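Local coordinates for hydroalkoxylation enzyme phnH (PDB 6JJT), which catalyses an enantioselective intramolecular hydroalkoxylation that closes a prenylated phenalenone to (2'R)-atrovenetin during fungal phenalenone biosynthesis, at residues Phe28-Ala39 with Gln53-Asn64; Trp124-Gly132 with Asn141-Glu149. All coordinates share one frame; numbering follows the deposited sequence.

How the contacts relate
Both contacts are antiparallel hairpin pairings in one closed eight-stranded barrel, and they meet because strands 26-44 and 142-148 are neighbours in the sheet: Leu29 N lies 2.8 Å from Tyr145 O, a probable hydrogen bond, and Phe30 stacks on Tyr145. Contact 1, between the first two strands, is long and only partly buried. One side carries Ala32, Leu34, Leu55 and Ile60; the other, with Ser31, Asn33, Thr35 and Ile59, is largely exposed, apart from buried Ser31. Contact 2, between the last two strands, is shorter and buried, and its Thr129, Trp131 and Ile148 side is buried against a second subunit of the homotetramer.

Contact 1 of 2, residues Phe28-Ala39 with Gln53-Asn64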
loop_
_atom_site.group_PDB
_atom_site.type_symbol
_atom_site.label_atom_id
_atom_site.label_comp_id
_atom_site.label_asym_id
_atom_site.label_seq_id
_atom_site.Cartn_x
_atom_site.Cartn_y
_atom_site.Cartn_z
ATOM N N PHE D 28 14.543 18.778 -15.331
ATOM C CA PHE D 28 14.683 17.427 -15.866
ATOM C C PHE D 28 15.528 16.581 -14.926
ATOM O O PHE D 28 16.555 16.992 -14.394
ATOM C CB PHE D 28 15.331 17.479 -17.259
ATOM C CG PHE D 28 15.499 16.094 -17.840
ATOM C CD1 PHE D 28 14.407 15.282 -18.130
ATOM C CD2 PHE D 28 16.770 15.572 -18.010
ATOM C CE1 PHE D 28 14.591 14.010 -18.655
ATOM C CE2 PHE D 28 16.957 14.283 -18.498
ATOM C CZ PHE D 28 15.865 13.501 -18.807
ATOM N N LEU D 29 15.000 15.387 -14.583
ATOM C CA LEU D 29 15.663 14.551 -13.594
ATOM C C LEU D 29 16.328 13.327 -14.225
ATOM O O LEU D 29 17.480 13.078 -13.888
ATOM C CB LEU D 29 14.642 14.110 -12.527
ATOM C CG LEU D 29 15.194 13.361 -11.312
ATOM C CD1 LEU D 29 16.199 14.164 -10.507
ATOM C CD2 LEU D 29 14.062 12.824 -10.428
ATOM N N PHE D 30 15.577 12.527 -15.008
ATOM C CA PHE D 30 16.151 11.295 -15.563
ATOM C C PHE D 30 15.220 10.760 -16.613
ATOM O O PHE D 30 14.051 11.105 -16.636
ATOM C CB PHE D 30 16.431 10.184 -14.523
ATOM C CG PHE D 30 15.242 9.437 -13.940
ATOM C CD1 PHE D 30 14.370 10.054 -13.032
ATOM C CD2 PHE D 30 15.032 8.093 -14.253
ATOM C CE1 PHE D 30 13.306 9.339 -12.480
ATOM C CE2 PHE D 30 13.994 7.370 -13.664
ATOM C CZ PHE D 30 13.116 7.998 -12.782
ATOM N N SER D 31 15.758 9.869 -17.475
ATOM C CA SER D 31 14.942 9.065 -18.352
ATOM C C SER D 31 15.136 7.595 -17.974
ATOM O O SER D 31 16.139 7.188 -17.393
ATOM C CB SER D 31 15.322 9.284 -19.795
ATOM O OG SER D 31 16.648 8.818 -19.949
ATOM N N ALA D 32 14.130 6.815 -18.365
ATOM C CA ALA D 32 14.161 5.381 -18.151
ATOM C C ALA D 32 13.699 4.730 -19.443
ATOM O O ALA D 32 12.692 5.144 -20.033
ATOM C CB ALA D 32 13.250 4.975 -17.004
ATOM N N ASN D 33 14.482 3.742 -19.902
ATOM C CA ASN D 33 14.137 2.971 -21.075
ATOM C C ASN D 33 14.005 1.522 -20.606
ATOM O O ASN D 33 15.028 0.871 -20.347
ATOM C CB ASN D 33 15.227 3.106 -22.135
ATOM C CG ASN D 33 14.807 2.633 -23.507
ATOM O OD1 ASN D 33 13.647 2.290 -23.740
ATOM N ND2 ASN D 33 15.743 2.680 -24.447
ATOM N N LEU D 34 12.754 1.085 -20.412
ATOM C CA LEU D 34 12.490 -0.070 -19.578
ATOM C C LEU D 34 12.207 -1.282 -20.456
ATOM O O LEU D 34 11.733 -1.161 -21.585
ATOM C CB LEU D 34 11.271 0.269 -18.710
ATOM C CG LEU D 34 11.449 1.372 -17.659
ATOM C CD1 LEU D 34 10.105 1.740 -17.050
ATOM C CD2 LEU D 34 12.452 0.973 -16.590
ATOM N N THR D 35 12.513 -2.461 -19.907
ATOM C CA THR D 35 12.092 -3.721 -20.516
ATOM C C THR D 35 11.134 -4.405 -19.539
ATOM O O THR D 35 11.330 -4.338 -18.313
ATOM C CB THR D 35 13.262 -4.620 -20.955
ATOM O OG1 THR D 35 14.056 -4.992 -19.838
ATOM C CG2 THR D 35 14.165 -3.954 -21.986
ATOM N N LYS D 36 10.112 -5.060 -20.084
ATOM C CA LYS D 36 9.086 -5.659 -19.247
ATOM C C LYS D 36 8.810 -7.071 -19.705
ATOM O O LYS D 36 8.961 -7.374 -20.895
ATOM C CB LYS D 36 7.823 -4.803 -19.340
ATOM C CG LYS D 36 8.013 -3.379 -18.857
ATOM C CD LYS D 36 6.744 -2.589 -18.693
ATOM C CE LYS D 36 7.007 -1.292 -17.948
ATOM N NZ LYS D 36 5.744 -0.580 -17.608
ATOM N N GLY D 37 8.402 -7.916 -18.765
ATOM C CA GLY D 37 7.854 -9.231 -19.058
ATOM C C GLY D 37 6.463 -9.146 -19.668
ATOM O O GLY D 37 5.909 -8.061 -19.865
ATOM N N PRO D 38 5.815 -10.324 -19.908
ATOM C CA PRO D 38 4.413 -10.386 -20.337
ATOM C C PRO D 38 3.484 -9.743 -19.287
ATOM O O PRO D 38 3.768 -9.802 -18.085
ATOM C CB PRO D 38 4.149 -11.921 -20.395
ATOM C CG PRO D 38 5.522 -12.546 -20.456
ATOM C CD PRO D 38 6.413 -11.642 -19.650
ATOM N N ALA D 39 2.372 -9.168 -19.724
ATOM C CA ALA D 39 1.325 -8.692 -18.815
ATOM C C ALA D 39 0.416 -9.875 -18.477
ATOM O O ALA D 39 -0.305 -10.374 -19.335
ATOM C CB ALA D 39 0.549 -7.566 -19.458
ATOM N N GLN D 53 2.889 -7.241 -14.084
ATOM C CA GLN D 53 3.897 -7.256 -15.130
ATOM C C GLN D 53 5.256 -7.031 -14.479
ATOM O O GLN D 53 5.443 -6.063 -13.741
ATOM C CB GLN D 53 3.589 -6.151 -16.127
ATOM C CG GLN D 53 4.489 -6.210 -17.355
ATOM C CD GLN D 53 3.999 -5.369 -18.504
ATOM O OE1 GLN D 53 3.494 -4.286 -18.310
ATOM N NE2 GLN D 53 4.181 -5.858 -19.727
ATOM N N THR D 54 6.213 -7.907 -14.777
ATOM C CA THR D 54 7.571 -7.776 -14.276
ATOM C C THR D 54 8.307 -6.656 -15.021
ATOM O O THR D 54 8.135 -6.530 -16.256
ATOM C CB THR D 54 8.265 -9.149 -14.394
ATOM O OG1 THR D 54 7.547 -10.032 -13.528
ATOM C CG2 THR D 54 9.723 -9.139 -14.022
ATOM N N LEU D 55 9.200 -5.932 -14.344
ATOM C CA LEU D 55 10.169 -5.057 -14.977
ATOM C C LEU D 55 11.464 -5.866 -15.021
ATOM O O LEU D 55 11.966 -6.265 -13.990
ATOM C CB LEU D 55 10.396 -3.772 -14.166
ATOM C CG LEU D 55 9.217 -2.819 -13.957
ATOM C CD1 LEU D 55 9.785 -1.409 -13.863
ATOM C CD2 LEU D 55 8.162 -2.896 -15.047
ATOM N N THR D 56 11.923 -6.190 -16.232
ATOM C CA THR D 56 13.041 -7.113 -16.409
ATOM C C THR D 56 14.394 -6.408 -16.484
ATOM O O THR D 56 15.429 -7.049 -16.320
ATOM C CB THR D 56 12.800 -8.064 -17.587
ATOM O OG1 THR D 56 12.622 -7.201 -18.704
ATOM C CG2 THR D 56 11.610 -8.984 -17.387
ATOM N N GLY D 57 14.386 -5.092 -16.677
ATOM C CA GLY D 57 15.631 -4.367 -16.825
ATOM C C GLY D 57 15.332 -2.981 -17.364
ATOM O O GLY D 57 14.161 -2.560 -17.463
ATOM N N GLY D 58 16.415 -2.283 -17.693
ATOM C CA GLY D 58 16.214 -0.957 -18.237
ATOM C C GLY D 58 17.420 -0.081 -17.998
ATOM O O GLY D 58 18.245 -0.403 -17.160
ATOM N N ILE D 59 17.502 0.996 -18.799
ATOM C CA ILE D 59 18.596 1.961 -18.786
ATOM C C ILE D 59 18.093 3.270 -18.196
ATOM O O ILE D 59 17.072 3.794 -18.628
ATOM C CB ILE D 59 19.169 2.156 -20.211
ATOM C CG1 ILE D 59 19.656 0.829 -20.824
ATOM C CG2 ILE D 59 20.246 3.241 -20.209
ATOM C CD1 ILE D 59 20.650 0.062 -19.970
ATOM N N ILE D 60 18.816 3.752 -17.191
ATOM C CA ILE D 60 18.501 4.996 -16.525
ATOM C C ILE D 60 19.582 5.983 -16.963
ATOM O O ILE D 60 20.764 5.653 -16.864
ATOM C CB ILE D 60 18.547 4.753 -15.002
ATOM C CG1 ILE D 60 17.537 3.693 -14.517
ATOM C CG2 ILE D 60 18.460 6.061 -14.226
ATOM C CD1 ILE D 60 16.106 4.043 -14.826
ATOM N N ALA D 61 19.162 7.170 -17.426
ATOM C CA ALA D 61 20.150 8.148 -17.869
ATOM C C ALA D 61 19.719 9.529 -17.435
ATOM O O ALA D 61 18.602 9.734 -16.997
ATOM C CB ALA D 61 20.301 8.057 -19.372
ATOM N N GLY D 62 20.613 10.488 -17.625
ATOM C CA GLY D 62 20.318 11.876 -17.322
ATOM C C GLY D 62 21.451 12.512 -16.526
ATOM O O GLY D 62 22.445 11.860 -16.237
ATOM N N PRO D 63 21.313 13.805 -16.167
ATOM C CA PRO D 63 22.416 14.578 -15.580
ATOM C C PRO D 63 22.766 14.305 -14.116
ATOM O O PRO D 63 23.771 14.802 -13.624
ATOM C CB PRO D 63 21.927 16.027 -15.751
ATOM C CG PRO D 63 20.409 15.948 -15.813
ATOM C CD PRO D 63 20.118 14.613 -16.454
ATOM N N ASN D 64 21.947 13.498 -13.428
ATOM C CA ASN D 64 21.994 13.425 -11.975
ATOM C C ASN D 64 22.460 12.038 -11.531
ATOM O O ASN D 64 23.209 11.899 -10.559
ATOM C CB ASN D 64 20.615 13.709 -11.367
ATOM C CG ASN D 64 20.026 15.066 -11.708
ATOM O OD1 ASN D 64 20.370 16.086 -11.107
ATOM N ND2 ASN D 64 19.079 15.086 -12.622
HETATM O O HOH W 1 17.072 6.060 -20.395
HETATM O O HOH W 2 12.013 -8.475 -21.083
HETATM O O HOH W 3 5.685 -10.184 -16.432
#
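Ser31 to Gly37 pair with Thr54 to Ala61 as the first antiparallel hairpin of the barrel. The backbone ladder is regular at one end: Ser31 exchanges two hydrogen bonds with Ala61, and Asn33 two with Ile59. A classic beta bulge then sets Thr56 and Gly57 opposite Thr35. Thr35 N gives a nearly straight bond to Gly57 O (2.9 Å, 177°), although it stands well above that carbonyl's plane, while Thr35 O accepts from Thr56 N.

Side-chain polar bonds flank the ladder. At the bulge the Thr35 and Thr56 side chains cross at about a right angle, with OG1 to OG1 at 2.9 Å. Gln53, its CG anti to the backbone N (chi1 -172°) and its chain extended, sends NE2 to Gly37 O at 2.8 Å, nearly along the C=O axis. Asn64 ND2, with its acceptor close to the amide plane, donates to Leu29 O at 2.9 Å. Water bridges Ser31 OG to Ile59 O, and another links Pro38 O to Thr54 N.

Of the apolar contacts, one closes the end of the pairing, where Pro63 CD lies 3.8 Å from Phe28 CE2. The others line the opposite side from Ser31 and Thr35. Ile60 CD1 packs on Ala32 CB at 3.7 Å and its CG2 approaches Phe30 CD2; Val69 of the next strand also touches Ile60. Lys36 runs alongside Leu55, CE to CD2 3.5 Å.

Contact 2 of 2, residues Trp124-Gly132 with Asn141-Glu149; sequences WLNNVTAWG and NFLEYWQIE
Trp131 and Trp146 form a hydrogen-bonded pair at the centre of the antiparallel hairpin made by the last two strands of the barrel. Trp146 N donates to Trp131 O (2.7 Å), and Trp131 N to Trp146 O through a more bent bond (137°). Both indoles lie on the same side of the sheet. Trp146 CG is anti to its carbonyl carbon (chi1 -62°), which brings the Trp146 ring edge up to Trp131 O, CD1 at 3.8 Å. On this side too, the Ile148 CD1 methyl rests on Trp131 CB at 3.5 Å. Thr129 OG1 bonds only weakly to Ile148 O; its stronger partner is Trp131 NE1 of the second subunit, and the reciprocal bond is also made.

On the other side, Tyr145 lays CD2 against Gly132 CA at 3.5 Å, and its side chain also touches Val113 of strand 110-116. Gln147, extended throughout, crosses Val128 at about a right angle, with NE2 3.8 Å from Val128 CG2. That amide is held by a nearly straight 2.7 Å bond from Gln147 NE2 to Glu149 OE1, met from above the carboxylate plane.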
loop_
_atom_site.group_PDB
_atom_site.type_symbol
_atom_site.label_atom_id
_atom_site.label_comp_id
_atom_site.label_asym_id
_atom_site.label_seq_id
_atom_site.Cartn_x
_atom_site.Cartn_y
_atom_site.Cartn_z
ATOM N N TRP D 124 19.835 12.814 -1.513
ATOM C CA TRP D 124 19.002 13.953 -1.884
ATOM C C TRP D 124 17.688 13.503 -2.551
ATOM O O TRP D 124 16.679 14.207 -2.510
ATOM C CB TRP D 124 19.809 14.952 -2.747
ATOM C CG TRP D 124 20.337 14.404 -4.040
ATOM C CD1 TRP D 124 21.513 13.730 -4.246
ATOM C CD2 TRP D 124 19.700 14.438 -5.317
ATOM N NE1 TRP D 124 21.631 13.341 -5.557
ATOM C CE2 TRP D 124 20.535 13.776 -6.247
ATOM C CE3 TRP D 124 18.488 14.970 -5.745
ATOM C CZ2 TRP D 124 20.194 13.619 -7.590
ATOM C CZ3 TRP D 124 18.158 14.842 -7.074
ATOM C CH2 TRP D 124 18.992 14.176 -7.984
ATOM N N LEU D 125 17.687 12.322 -3.189
ATOM C CA LEU D 125 16.483 11.845 -3.873
ATOM C C LEU D 125 15.375 11.488 -2.882
ATOM O O LEU D 125 14.206 11.500 -3.265
ATOM C CB LEU D 125 16.813 10.617 -4.735
ATOM C CG LEU D 125 17.593 10.906 -6.013
ATOM C CD1 LEU D 125 18.129 9.600 -6.600
ATOM C CD2 LEU D 125 16.649 11.633 -6.993
ATOM N N ASN D 126 15.750 11.271 -1.627
ATOM C CA ASN D 126 14.753 10.954 -0.631
ATOM C C ASN D 126 13.781 12.104 -0.425
ATOM O O ASN D 126 12.661 11.899 0.069
ATOM C CB ASN D 126 15.392 10.616 0.714
ATOM C CG ASN D 126 16.173 9.319 0.705
ATOM O OD1 ASN D 126 15.961 8.463 -0.146
ATOM N ND2 ASN D 126 17.063 9.158 1.648
ATOM N N ASN D 127 14.234 13.315 -0.771
ATOM C CA ASN D 127 13.394 14.486 -0.615
ATOM C C ASN D 127 12.726 14.905 -1.907
ATOM O O ASN D 127 12.133 15.984 -1.943
ATOM C CB ASN D 127 14.198 15.657 -0.038
ATOM C CG ASN D 127 14.741 15.311 1.323
ATOM O OD1 ASN D 127 14.023 14.777 2.169
ATOM N ND2 ASN D 127 16.037 15.506 1.509
ATOM N N VAL D 128 12.778 14.092 -2.961
ATOM C CA VAL D 128 12.269 14.464 -4.265
ATOM C C VAL D 128 10.910 13.838 -4.583
ATOM O O VAL D 128 10.712 12.615 -4.441
ATOM C CB VAL D 128 13.268 14.085 -5.390
ATOM C CG1 VAL D 128 12.687 14.264 -6.787
ATOM C CG2 VAL D 128 14.578 14.878 -5.194
ATOM N N THR D 129 9.990 14.630 -5.112
ATOM C CA THR D 129 8.830 14.139 -5.844
ATOM C C THR D 129 9.087 14.371 -7.326
ATOM O O THR D 129 9.317 15.547 -7.775
ATOM C CB THR D 129 7.549 14.929 -5.520
ATOM O OG1 THR D 129 7.871 16.347 -5.487
ATOM C CG2 THR D 129 7.038 14.620 -4.138
ATOM N N ALA D 130 9.043 13.323 -8.135
ATOM C CA ALA D 130 9.156 13.464 -9.578
ATOM C C ALA D 130 7.910 13.053 -10.320
ATOM O O ALA D 130 6.986 12.447 -9.757
ATOM C CB ALA D 130 10.379 12.708 -10.063
ATOM N N TRP D 131 7.888 13.315 -11.632
ATOM C CA TRP D 131 6.734 13.099 -12.479
ATOM C C TRP D 131 7.252 12.802 -13.880
ATOM O O TRP D 131 8.180 13.514 -14.313
ATOM C CB TRP D 131 5.861 14.361 -12.510
ATOM C CG TRP D 131 4.619 14.215 -13.308
ATOM C CD1 TRP D 131 3.360 13.943 -12.839
ATOM C CD2 TRP D 131 4.453 14.338 -14.732
ATOM N NE1 TRP D 131 2.452 13.885 -13.841
ATOM C CE2 TRP D 131 3.086 14.141 -15.023
ATOM C CE3 TRP D 131 5.323 14.617 -15.806
ATOM C CZ2 TRP D 131 2.561 14.156 -16.303
ATOM C CZ3 TRP D 131 4.799 14.640 -17.081
ATOM C CH2 TRP D 131 3.439 14.454 -17.324
ATOM N N GLY D 132 6.670 11.805 -14.547
ATOM C CA GLY D 132 7.142 11.452 -15.878
ATOM C C GLY D 132 6.028 10.988 -16.776
ATOM O O GLY D 132 4.923 10.688 -16.335
ATOM N N ASN D 141 7.626 2.453 -23.207
ATOM C CA ASN D 141 8.691 1.980 -22.330
ATOM C C ASN D 141 9.816 3.015 -22.174
ATOM O O ASN D 141 10.747 2.790 -21.397
ATOM C CB ASN D 141 9.096 0.546 -22.663
ATOM C CG ASN D 141 8.011 -0.460 -22.305
ATOM O OD1 ASN D 141 7.270 -0.292 -21.335
ATOM N ND2 ASN D 141 7.905 -1.514 -23.090
ATOM N N PHE D 142 9.738 4.148 -22.899
ATOM C CA PHE D 142 10.711 5.217 -22.719
ATOM C C PHE D 142 10.032 6.436 -22.106
ATOM O O PHE D 142 9.126 7.015 -22.723
ATOM C CB PHE D 142 11.377 5.632 -24.045
ATOM C CG PHE D 142 12.411 6.709 -23.826
ATOM C CD1 PHE D 142 13.644 6.408 -23.276
ATOM C CD2 PHE D 142 12.143 8.041 -24.093
ATOM C CE1 PHE D 142 14.601 7.392 -23.011
ATOM C CE2 PHE D 142 13.095 9.022 -23.843
ATOM C CZ PHE D 142 14.323 8.708 -23.301
ATOM N N LEU D 143 10.448 6.788 -20.878
ATOM C CA LEU D 143 9.835 7.903 -20.165
ATOM C C LEU D 143 10.864 8.919 -19.731
ATOM O O LEU D 143 12.008 8.613 -19.453
ATOM C CB LEU D 143 9.087 7.401 -18.922
ATOM C CG LEU D 143 7.955 6.409 -19.189
ATOM C CD1 LEU D 143 8.433 4.962 -18.992
ATOM C CD2 LEU D 143 6.811 6.727 -18.219
ATOM N N GLU D 144 10.407 10.165 -19.703
ATOM C CA GLU D 144 11.197 11.261 -19.193
ATOM C C GLU D 144 10.555 11.781 -17.907
ATOM O O GLU D 144 9.343 12.008 -17.926
ATOM C CB GLU D 144 11.248 12.392 -20.239
ATOM C CG GLU D 144 12.194 12.059 -21.377
ATOM C CD GLU D 144 12.031 12.948 -22.594
ATOM O OE1 GLU D 144 11.070 13.706 -22.663
ATOM O OE2 GLU D 144 12.892 12.853 -23.468
ATOM N N TYR D 145 11.392 12.055 -16.945
ATOM C CA TYR D 145 10.926 12.453 -15.615
ATOM C C TYR D 145 11.518 13.783 -15.174
ATOM O O TYR D 145 12.703 14.064 -15.411
ATOM C CB TYR D 145 11.311 11.391 -14.580
ATOM C CG TYR D 145 10.722 10.016 -14.768
ATOM C CD1 TYR D 145 11.387 9.100 -15.560
ATOM C CD2 TYR D 145 9.536 9.620 -14.141
ATOM C CE1 TYR D 145 10.893 7.813 -15.745
ATOM C CE2 TYR D 145 9.033 8.329 -14.322
ATOM C CZ TYR D 145 9.714 7.437 -15.131
ATOM O OH TYR D 145 9.281 6.135 -15.288
ATOM N N TRP D 146 10.711 14.533 -14.399
ATOM C CA TRP D 146 10.993 15.877 -13.911
ATOM C C TRP D 146 10.914 15.914 -12.393
ATOM O O TRP D 146 9.949 15.382 -11.821
ATOM C CB TRP D 146 9.969 16.845 -14.519
ATOM C CG TRP D 146 10.089 16.861 -16.012
ATOM C CD1 TRP D 146 9.562 15.950 -16.882
ATOM C CD2 TRP D 146 10.849 17.789 -16.797
ATOM N NE1 TRP D 146 9.920 16.265 -18.169
ATOM C CE2 TRP D 146 10.729 17.375 -18.142
ATOM C CE3 TRP D 146 11.591 18.925 -16.480
ATOM C CZ2 TRP D 146 11.310 18.096 -19.189
ATOM C CZ3 TRP D 146 12.190 19.623 -17.511
ATOM C CH2 TRP D 146 12.050 19.201 -18.834
ATOM N N GLN D 147 11.835 16.612 -11.730
ATOM C CA GLN D 147 11.771 16.968 -10.325
ATOM C C GLN D 147 10.830 18.162 -10.166
ATOM O O GLN D 147 10.950 19.151 -10.904
ATOM C CB GLN D 147 13.163 17.347 -9.824
ATOM C CG GLN D 147 13.315 17.849 -8.389
ATOM C CD GLN D 147 14.774 17.909 -7.991
ATOM O OE1 GLN D 147 15.645 17.655 -8.816
ATOM N NE2 GLN D 147 15.082 18.261 -6.753
ATOM N N ILE D 148 9.861 18.049 -9.248
ATOM C CA ILE D 148 8.879 19.110 -9.024
ATOM C C ILE D 148 9.145 19.664 -7.648
ATOM O O ILE D 148 9.069 18.910 -6.698
ATOM C CB ILE D 148 7.429 18.589 -9.072
ATOM C CG1 ILE D 148 7.158 17.820 -10.351
ATOM C CG2 ILE D 148 6.435 19.742 -8.931
ATOM C CD1 ILE D 148 5.782 17.204 -10.392
ATOM N N GLU D 149 9.462 20.959 -7.499
ATOM C CA GLU D 149 9.572 21.564 -6.177
ATOM C C GLU D 149 9.685 23.079 -6.291
ATOM O O GLU D 149 9.975 23.527 -7.375
ATOM C CB GLU D 149 10.761 21.084 -5.340
ATOM C CG GLU D 149 12.080 21.109 -6.053
ATOM C CD GLU D 149 13.175 20.450 -5.229
ATOM O OE1 GLU D 149 13.166 19.169 -5.053
ATOM O OE2 GLU D 149 14.035 21.213 -4.728
ATOM O OXT GLU D 149 9.515 23.720 -5.259
HETATM O O HOH W 4 14.145 17.994 -2.744
HETATM O O HOH W 5 11.063 17.391 -5.527
#